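PDB 5F7U: cycloalternan-forming enzyme from Listeria monocytogenes serovar 1/2a, which belongs to glycoside hydrolase family 31 and combines a TIM-barrel domain with flanking beta-rich domains and a carbohydrate-binding module. Local coordinates for residues V458-D463 and Q499-G504; A796-I801 and Y831-S836; T827-P832 and T875-S880. The protein carries 1 engineered substitution. One frame throughout, in Å; residues are numbered along the deposited sequence.

Interaction 1 (V458-D463 and Q499-G504); sequences VPVLKD and QWFGNG. With GLC (alpha-D-glucopyranose), chain F.
Phe501 is the centrepiece of this contact, its ring lying between two valines and a sugar-binding tryptophan. Val460 CG1 sits over one face of that ring in a CH-pi contact, 4.0 Å from the ring centroid. Val458 comes tip to tip with the ring, its CG1 3.8 Å from Phe501 CE2, while the aliphatic start of Lys462 meets the edge near the ring plane. Phe501 turns an edge to Trp500: CD2 lies above the indole centre, and Trp500 CZ2 in the plane of the phenyl ring. The opposite indole face receives the glucopyranose, whose O3 is 3.3 Å from Trp500 CZ3, so Phe501 backs the aromatic wall of a glycan pocket. At the far end Asn503 ND2 donates to Asp463 O (2.8 Å, 158°) from above the carbonyl plane, and a water links Asp463 N to Gly502 O. The Asp463 carboxylate is bound by Arg494, and Lys462 NZ by Glu406. Two type II turns, from Gln499 to Gly502 and from Phe501 to Gly504, shape this loop. It leads into strand 505-506, which pairs antiparallel with strand 460-461; helix 469-481 packs on Leu461, and Trp456 of barrel strand 452-457 touches both Trp500 and Phe501.

Interaction 2 (A796-I801 and Y831-S836); sequences AKAGAI and YPSGDS
Two backbone hydrogen bonds fasten a type II beta turn, Lys797 to Ala800, to the residues around Tyr831: Gly799 N reaches Tyr831 O at 2.7 Å, nearly along the C=O axis but bent at the hydrogen (131°), and Tyr831 N returns a much straighter bond to Ala800 O at 3.0 Å (168°). The turn belongs to a connection between beta-sheets, and so does the segment it meets, in the beta-rich C-terminal region of this family 31 protein. Segment 796-801 carries the chain from strand 794-797 of one sheet to strand 801-806 of another, and segment 831-836 runs from strand 825-830 into strand 835-842 of a third. Within the turn Ala800 N bonds to Lys797 O, and Gly799 takes the third position with positive phi (91°), as glycine commonly does in type II turns.

The side chains pack on both flanks of this backbone pairing. Tyr831 swings its ring across to the end of strand 794-797, where Ala796 CB approaches CE2 obliquely to 3.4 Å and Ala800 CB lies beside CD2 at 4.1 Å; Val769 of strand 767-770 also touches Tyr831. On the partly exposed side the side chains are small, Ala798 CB resting on Ser833 CB at 3.7 Å. Around Ser836 the packing is mixed: the CD1 tip of Ile801 lies against the hydroxyl oxygen, and Val854 of strand 848-857 touches both side chains. Ser836 takes the crowded rotamer, OG between backbone N and carbonyl carbon, and from there OG donates to Gly799 O at 2.8 Å, in the carbonyl plane and on a lone pair.

Interaction 3 (T827-P832 and T875-S880); sequences TFRVYP and TMQVFS
Backbone bonding comes first here: strands 827-830 and 875-879 run parallel inside one of the beta-sheets of the beta-rich C-terminal region, Thr827 facing Thr875 and Val830 facing Val878. Phe828 N donates to Thr875 O (2.8 Å), Gln877 N to Phe828 O, Val830 N to Gln877 O, and Phe879 N to Val830 O (2.9 Å), the last nearly along the C=O axis.

Polar side chains form a network on the face of Arg829 and Gln877. Bent at chi2 and chi3, Arg829 grips one atom, Gln877 OE1, side-on with NE (2.8 Å) and NH1 (3.1 Å). The NE bond falls on a lone pair, and the oxygen lies in the guanidinium plane. Arg829 NH2 also bonds Tyr831 OH, while Gln877 NE2 donates to Tyr810 O, which should hold both flat groups in their rotation.

Apolar contacts fill the Phe828 and Val830 face. Met876 curls so that CE presses on Val830 CG2, a tight 3.4 Å, and its sulfur makes an oblique Met-aromatic contact with the Phe828 ring. Just past the end of strand 825-830, Pro832 CG rests on Val878 CG1 at 3.6 Å, and the Tyr831 and Phe879 rings meet obliquely, planes 56° apart.

The pair supplies the second and third strands of a five-stranded mixed sheet, between strands 801-806 and 917-922; strand 848-857 of a second sheet covers the Phe828 and Val830 face.

In the fold
Interactions 2 and 3 are neighbours, their centres about 9 Å apart, sharing Tyr831 and Pro832; interaction 1 lies on the opposite side of the chain's centre, its centre more than 50 Å from both. Interaction 3 is the fully buried one, a regular strand pairing inside a sheet, with one polar cluster on one face and hydrocarbon on the other. Interaction 2 begins where that strand ends, and there irregular backbone bonds and small side chains take over in a partly buried place between sheets. Interaction 1, also partly buried, belongs to the loops of the TIM barrel, and it alone touches a bound sugar, relying on aromatic packing more than on hydrogen bonds.

Interaction 1 (V458-D463 and Q499-G504)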
loop_
_atom_site.group_PDB
_atom_site.type_symbol
_atom_site.label_atom_id
_atom_site.label_comp_id
_atom_site.label_asym_id
_atom_site.label_seq_id
_atom_site.Cartn_x
_atom_site.Cartn_y
_atom_site.Cartn_z
ATOM N N VAL A 458 -3.255 21.112 8.310
ATOM C CA VAL A 458 -3.143 21.442 6.877
ATOM C C VAL A 458 -1.856 22.256 6.637
ATOM O O VAL A 458 -1.316 22.844 7.586
ATOM C CB VAL A 458 -4.374 22.209 6.327
ATOM C CG1 VAL A 458 -5.559 21.273 6.180
ATOM C CG2 VAL A 458 -4.747 23.386 7.221
ATOM N N PRO A 459 -1.381 22.315 5.376
ATOM C CA PRO A 459 -0.124 23.025 5.070
ATOM C C PRO A 459 -0.347 24.490 4.671
ATOM O O PRO A 459 0.568 25.150 4.182
ATOM C CB PRO A 459 0.411 22.228 3.869
ATOM C CG PRO A 459 -0.842 21.787 3.145
ATOM C CD PRO A 459 -1.840 21.482 4.234
ATOM N N VAL A 460 -1.570 24.967 4.860
ATOM C CA VAL A 460 -2.015 26.250 4.333
ATOM C C VAL A 460 -2.405 27.127 5.508
ATOM O O VAL A 460 -2.937 26.631 6.483
ATOM C CB VAL A 460 -3.190 26.041 3.328
ATOM C CG1 VAL A 460 -4.410 25.396 3.997
ATOM C CG2 VAL A 460 -3.560 27.331 2.605
ATOM N N LEU A 461 -2.097 28.423 5.419
ATOM C CA LEU A 461 -2.661 29.406 6.328
ATOM C C LEU A 461 -3.980 29.873 5.722
ATOM O O LEU A 461 -4.003 30.437 4.620
ATOM C CB LEU A 461 -1.707 30.580 6.536
ATOM C CG LEU A 461 -2.190 31.658 7.512
ATOM C CD1 LEU A 461 -1.064 32.014 8.473
ATOM C CD2 LEU A 461 -2.694 32.890 6.782
ATOM N N LYS A 462 -5.066 29.613 6.450
ATOM C CA LYS A 462 -6.412 29.872 5.968
ATOM C C LYS A 462 -6.626 31.365 5.798
ATOM O O LYS A 462 -6.249 32.146 6.665
ATOM C CB LYS A 462 -7.435 29.275 6.935
ATOM C CG LYS A 462 -8.866 29.700 6.649
ATOM C CD LYS A 462 -9.723 29.584 7.890
ATOM C CE LYS A 462 -10.993 30.391 7.719
ATOM N NZ LYS A 462 -11.958 30.016 8.784
ATOM N N ASP A 463 -7.207 31.763 4.665
ATOM C CA ASP A 463 -7.612 33.157 4.484
ATOM C C ASP A 463 -8.901 33.217 3.677
ATOM O O ASP A 463 -8.873 33.183 2.447
ATOM C CB ASP A 463 -6.505 33.998 3.829
ATOM C CG ASP A 463 -6.859 35.485 3.728
ATOM O OD1 ASP A 463 -7.972 35.894 4.133
ATOM O OD2 ASP A 463 -6.019 36.259 3.225
ATOM N N GLN A 499 -10.812 25.945 -4.937
ATOM C CA GLN A 499 -10.326 24.704 -4.339
ATOM C C GLN A 499 -10.495 24.684 -2.830
ATOM O O GLN A 499 -10.895 25.685 -2.227
ATOM C CB GLN A 499 -8.860 24.455 -4.715
ATOM C CG GLN A 499 -8.577 24.553 -6.206
ATOM C CD GLN A 499 -9.303 23.503 -7.021
ATOM O OE1 GLN A 499 -9.537 22.386 -6.569
ATOM N NE2 GLN A 499 -9.665 23.864 -8.238
ATOM N N TRP A 500 -10.187 23.530 -2.236
ATOM C CA TRP A 500 -10.196 23.366 -0.789
ATOM C C TRP A 500 -9.176 24.340 -0.206
ATOM O O TRP A 500 -8.027 24.375 -0.663
ATOM C CB TRP A 500 -9.855 21.921 -0.434
ATOM C CG TRP A 500 -10.132 21.560 1.007
ATOM C CD1 TRP A 500 -11.185 21.979 1.780
ATOM C CD2 TRP A 500 -9.343 20.698 1.832
ATOM N NE1 TRP A 500 -11.096 21.429 3.042
ATOM C CE2 TRP A 500 -9.979 20.636 3.100
ATOM C CE3 TRP A 500 -8.167 19.954 1.620
ATOM C CZ2 TRP A 500 -9.475 19.857 4.160
ATOM C CZ3 TRP A 500 -7.657 19.193 2.678
ATOM C CH2 TRP A 500 -8.315 19.153 3.934
ATOM N N PHE A 501 -9.610 25.157 0.752
ATOM C CA PHE A 501 -8.785 26.242 1.313
ATOM C C PHE A 501 -8.340 27.285 0.261
ATOM O O PHE A 501 -7.309 27.946 0.414
ATOM C CB PHE A 501 -7.592 25.702 2.138
ATOM C CG PHE A 501 -7.965 25.205 3.511
ATOM C CD1 PHE A 501 -8.055 26.092 4.590
ATOM C CD2 PHE A 501 -8.208 23.842 3.731
ATOM C CE1 PHE A 501 -8.388 25.630 5.868
ATOM C CE2 PHE A 501 -8.547 23.372 5.004
ATOM C CZ PHE A 501 -8.635 24.270 6.073
ATOM N N GLY A 502 -9.158 27.454 -0.786
ATOM C CA GLY A 502 -9.003 28.535 -1.759
ATOM C C GLY A 502 -8.718 29.874 -1.099
ATOM O O GLY A 502 -9.300 30.193 -0.052
ATOM N N ASN A 503 -7.803 30.623 -1.708
ATOM C CA ASN A 503 -7.285 31.912 -1.218
ATOM C C ASN A 503 -6.308 31.801 -0.031
ATOM O O ASN A 503 -5.710 32.798 0.373
ATOM C CB ASN A 503 -8.404 32.932 -0.918
ATOM C CG ASN A 503 -7.877 34.345 -0.771
ATOM O OD1 ASN A 503 -7.279 34.906 -1.700
ATOM N ND2 ASN A 503 -8.077 34.934 0.410
ATOM N N GLY A 504 -6.152 30.597 0.508
ATOM C CA GLY A 504 -5.190 30.367 1.590
ATOM C C GLY A 504 -3.759 30.425 1.071
ATOM O O GLY A 504 -3.505 30.164 -0.111
HETATM C C1 GLC F . -13.591 18.214 0.941
HETATM C C2 GLC F . -12.060 18.281 0.987
HETATM C C3 GLC F . -11.460 17.039 1.662
HETATM C C4 GLC F . -12.008 16.871 3.085
HETATM C C5 GLC F . -13.551 16.837 2.981
HETATM C C6 GLC F . -14.253 16.774 4.330
HETATM O O1 GLC F . -14.017 17.223 -0.004
HETATM O O2 GLC F . -11.558 18.389 -0.345
HETATM O O3 GLC F . -10.037 17.138 1.651
HETATM O O4 GLC F . -11.560 15.637 3.693
HETATM O O5 GLC F . -14.141 17.931 2.243
HETATM O O6 GLC F . -14.714 15.429 4.418
HETATM O O HOH W 1 -8.335 29.759 2.930
#

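Interaction 2 (A796-I801 and Y831-S836)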
loop_
_atom_site.group_PDB
_atom_site.type_symbol
_atom_site.label_atom_id
_atom_site.label_comp_id
_atom_site.label_asym_id
_atom_site.label_seq_id
_atom_site.Cartn_x
_atom_site.Cartn_y
_atom_site.Cartn_z
ATOM N N ALA A 796 -2.237 -20.096 6.499
ATOM C CA ALA A 796 -0.792 -20.019 6.704
ATOM C C ALA A 796 -0.061 -20.901 5.711
ATOM O O ALA A 796 -0.438 -22.040 5.484
ATOM C CB ALA A 796 -0.424 -20.436 8.123
ATOM N N LYS A 797 1.021 -20.351 5.177
ATOM C CA LYS A 797 1.931 -21.012 4.242
ATOM C C LYS A 797 2.706 -22.114 4.951
ATOM O O LYS A 797 3.003 -22.005 6.142
ATOM C CB LYS A 797 2.900 -19.944 3.752
ATOM C CG LYS A 797 3.841 -20.334 2.649
ATOM C CD LYS A 797 4.459 -19.063 2.067
ATOM C CE LYS A 797 5.508 -18.417 2.950
ATOM N NZ LYS A 797 6.158 -17.310 2.167
ATOM N N ALA A 798 3.038 -23.176 4.209
ATOM C CA ALA A 798 3.865 -24.270 4.738
ATOM C C ALA A 798 5.174 -23.738 5.312
ATOM O O ALA A 798 5.845 -22.922 4.681
ATOM C CB ALA A 798 4.136 -25.301 3.638
ATOM N N GLY A 799 5.525 -24.190 6.510
ATOM C CA GLY A 799 6.786 -23.781 7.128
ATOM C C GLY A 799 6.650 -22.541 7.988
ATOM O O GLY A 799 7.604 -22.187 8.686
ATOM N N ALA A 800 5.468 -21.915 7.988
ATOM C CA ALA A 800 5.238 -20.671 8.760
ATOM C C ALA A 800 5.549 -20.832 10.243
ATOM O O ALA A 800 5.216 -21.847 10.849
ATOM C CB ALA A 800 3.811 -20.176 8.583
ATOM N N ILE A 801 6.200 -19.813 10.793
ATOM C CA ILE A 801 6.438 -19.658 12.233
ATOM C C ILE A 801 5.849 -18.290 12.562
ATOM O O ILE A 801 6.357 -17.268 12.107
ATOM C CB ILE A 801 7.945 -19.728 12.600
ATOM C CG1 ILE A 801 8.533 -21.088 12.175
ATOM C CG2 ILE A 801 8.119 -19.506 14.108
ATOM C CD1 ILE A 801 10.037 -21.087 11.912
ATOM N N TYR A 831 3.711 -24.390 11.418
ATOM C CA TYR A 831 3.216 -25.344 10.426
ATOM C C TYR A 831 4.433 -26.032 9.821
ATOM O O TYR A 831 4.985 -25.545 8.822
ATOM C CB TYR A 831 2.336 -24.619 9.371
ATOM C CG TYR A 831 1.112 -24.011 10.012
ATOM C CD1 TYR A 831 -0.039 -24.776 10.224
ATOM C CD2 TYR A 831 1.119 -22.691 10.450
ATOM C CE1 TYR A 831 -1.163 -24.233 10.842
ATOM C CE2 TYR A 831 0.003 -22.130 11.061
ATOM C CZ TYR A 831 -1.128 -22.916 11.261
ATOM O OH TYR A 831 -2.232 -22.387 11.871
ATOM N N PRO A 832 4.881 -27.162 10.433
ATOM C CA PRO A 832 6.159 -27.746 10.015
ATOM C C PRO A 832 6.154 -28.193 8.556
ATOM O O PRO A 832 5.206 -28.845 8.098
ATOM C CB PRO A 832 6.321 -28.968 10.931
ATOM C CG PRO A 832 5.380 -28.763 12.066
ATOM C CD PRO A 832 4.238 -27.955 11.505
ATOM N N SER A 833 7.212 -27.817 7.848
ATOM C CA SER A 833 7.441 -28.208 6.461
ATOM C C SER A 833 8.911 -28.026 6.154
ATOM O O SER A 833 9.367 -26.904 5.981
ATOM C CB SER A 833 6.623 -27.356 5.495
ATOM O OG SER A 833 6.862 -27.831 4.173
ATOM N N GLY A 834 9.654 -29.133 6.128
ATOM C CA GLY A 834 11.111 -29.080 5.967
ATOM C C GLY A 834 11.752 -28.198 7.025
ATOM O O GLY A 834 11.296 -28.171 8.184
ATOM N N ASP A 835 12.807 -27.481 6.633
ATOM C CA ASP A 835 13.535 -26.606 7.554
ATOM C C ASP A 835 13.093 -25.193 7.320
ATOM O O ASP A 835 13.175 -24.695 6.203
ATOM C CB ASP A 835 15.053 -26.714 7.351
ATOM C CG ASP A 835 15.612 -28.039 7.826
ATOM O OD1 ASP A 835 14.921 -28.780 8.558
ATOM O OD2 ASP A 835 16.778 -28.337 7.481
ATOM N N SER A 836 12.587 -24.560 8.368
ATOM C CA SER A 836 12.207 -23.169 8.271
ATOM C C SER A 836 12.785 -22.359 9.411
ATOM O O SER A 836 13.165 -22.899 10.460
ATOM C CB SER A 836 10.682 -23.006 8.109
ATOM O OG SER A 836 9.964 -23.666 9.123
#

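Interaction 3 (T827-P832 and T875-S880)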
loop_
_atom_site.group_PDB
_atom_site.type_symbol
_atom_site.label_atom_id
_atom_site.label_comp_id
_atom_site.label_asym_id
_atom_site.label_seq_id
_atom_site.Cartn_x
_atom_site.Cartn_y
_atom_site.Cartn_z
ATOM N N THR A 827 3.592 -16.866 22.185
ATOM C CA THR A 827 3.239 -18.130 21.543
ATOM C C THR A 827 3.780 -18.133 20.121
ATOM O O THR A 827 3.813 -17.083 19.491
ATOM C CB THR A 827 1.707 -18.336 21.549
ATOM O OG1 THR A 827 1.232 -18.323 22.905
ATOM C CG2 THR A 827 1.288 -19.673 20.913
ATOM N N PHE A 828 4.241 -19.289 19.634
ATOM C CA PHE A 828 4.643 -19.399 18.232
ATOM C C PHE A 828 3.858 -20.522 17.588
ATOM O O PHE A 828 4.011 -21.688 17.979
ATOM C CB PHE A 828 6.153 -19.653 18.079
ATOM C CG PHE A 828 7.002 -18.530 18.591
ATOM C CD1 PHE A 828 7.336 -18.461 19.945
ATOM C CD2 PHE A 828 7.466 -17.531 17.723
ATOM C CE1 PHE A 828 8.098 -17.402 20.436
ATOM C CE2 PHE A 828 8.254 -16.491 18.206
ATOM C CZ PHE A 828 8.552 -16.421 19.566
ATOM N N ARG A 829 3.022 -20.152 16.621
ATOM C CA ARG A 829 2.261 -21.101 15.824
ATOM C C ARG A 829 3.155 -21.580 14.681
ATOM O O ARG A 829 3.728 -20.763 13.960
ATOM C CB ARG A 829 0.995 -20.413 15.291
ATOM C CG ARG A 829 0.080 -21.247 14.406
ATOM C CD ARG A 829 -0.654 -22.361 15.151
ATOM N NE ARG A 829 -1.696 -21.888 16.065
ATOM C CZ ARG A 829 -2.926 -21.538 15.708
ATOM N NH1 ARG A 829 -3.802 -21.184 16.651
ATOM N NH2 ARG A 829 -3.291 -21.552 14.422
ATOM N N VAL A 830 3.266 -22.905 14.528
ATOM C CA VAL A 830 4.227 -23.527 13.622
ATOM C C VAL A 830 3.509 -24.528 12.732
ATOM O O VAL A 830 2.795 -25.401 13.235
ATOM C CB VAL A 830 5.358 -24.248 14.414
ATOM C CG1 VAL A 830 6.318 -24.978 13.471
ATOM C CG2 VAL A 830 6.142 -23.230 15.261
ATOM N N TYR A 831 3.711 -24.390 11.418
ATOM C CA TYR A 831 3.216 -25.344 10.426
ATOM C C TYR A 831 4.433 -26.032 9.821
ATOM O O TYR A 831 4.985 -25.545 8.822
ATOM C CB TYR A 831 2.336 -24.619 9.371
ATOM C CG TYR A 831 1.112 -24.011 10.012
ATOM C CD1 TYR A 831 -0.039 -24.776 10.224
ATOM C CD2 TYR A 831 1.119 -22.691 10.450
ATOM C CE1 TYR A 831 -1.163 -24.233 10.842
ATOM C CE2 TYR A 831 0.003 -22.130 11.061
ATOM C CZ TYR A 831 -1.128 -22.916 11.261
ATOM O OH TYR A 831 -2.232 -22.387 11.871
ATOM N N PRO A 832 4.881 -27.162 10.433
ATOM C CA PRO A 832 6.159 -27.746 10.015
ATOM C C PRO A 832 6.154 -28.193 8.556
ATOM O O PRO A 832 5.206 -28.845 8.098
ATOM C CB PRO A 832 6.321 -28.968 10.931
ATOM C CG PRO A 832 5.380 -28.763 12.066
ATOM C CD PRO A 832 4.238 -27.955 11.505
ATOM N N THR A 875 5.263 -20.537 24.454
ATOM C CA THR A 875 4.419 -21.675 24.122
ATOM C C THR A 875 4.480 -21.899 22.614
ATOM O O THR A 875 4.144 -21.003 21.842
ATOM C CB THR A 875 2.952 -21.455 24.548
ATOM O OG1 THR A 875 2.874 -21.205 25.963
ATOM C CG2 THR A 875 2.085 -22.674 24.196
ATOM N N MET A 876 4.922 -23.077 22.195
ATOM C CA MET A 876 4.789 -23.456 20.792
ATOM C C MET A 876 3.389 -24.036 20.576
ATOM O O MET A 876 2.897 -24.804 21.415
ATOM C CB MET A 876 5.822 -24.525 20.381
ATOM C CG MET A 876 7.281 -24.220 20.681
ATOM S SD MET A 876 7.922 -22.690 19.962
ATOM C CE MET A 876 7.725 -22.993 18.218
ATOM N N GLN A 877 2.763 -23.695 19.450
ATOM C CA GLN A 877 1.594 -24.442 18.988
ATOM C C GLN A 877 1.942 -25.063 17.645
ATOM O O GLN A 877 1.921 -24.392 16.606
ATOM C CB GLN A 877 0.349 -23.554 18.843
ATOM C CG GLN A 877 -0.203 -22.985 20.148
ATOM C CD GLN A 877 -1.484 -22.197 19.948
ATOM O OE1 GLN A 877 -1.731 -21.627 18.874
ATOM N NE2 GLN A 877 -2.315 -22.152 20.996
ATOM N N VAL A 878 2.255 -26.351 17.674
ATOM C CA VAL A 878 2.757 -27.050 16.486
ATOM C C VAL A 878 1.627 -27.846 15.840
ATOM O O VAL A 878 1.014 -28.706 16.489
ATOM C CB VAL A 878 3.930 -28.002 16.845
ATOM C CG1 VAL A 878 4.575 -28.579 15.589
ATOM C CG2 VAL A 878 4.977 -27.300 17.697
ATOM N N PHE A 879 1.407 -27.609 14.544
ATOM C CA PHE A 879 0.387 -28.340 13.765
ATOM C C PHE A 879 0.921 -29.750 13.522
ATOM O O PHE A 879 1.927 -29.922 12.825
ATOM C CB PHE A 879 0.133 -27.590 12.448
ATOM C CG PHE A 879 -1.082 -28.049 11.671
ATOM C CD1 PHE A 879 -2.365 -28.049 12.243
ATOM C CD2 PHE A 879 -0.952 -28.396 10.312
ATOM C CE1 PHE A 879 -3.492 -28.416 11.488
ATOM C CE2 PHE A 879 -2.065 -28.780 9.568
ATOM C CZ PHE A 879 -3.335 -28.778 10.145
ATOM N N SER A 880 0.288 -30.749 14.139
ATOM C CA SER A 880 0.756 -32.145 14.046
ATOM C C SER A 880 -0.227 -33.062 14.725
ATOM O O SER A 880 -1.134 -32.599 15.408
ATOM C CB SER A 880 2.123 -32.326 14.743
ATOM O OG SER A 880 1.981 -32.347 16.165
#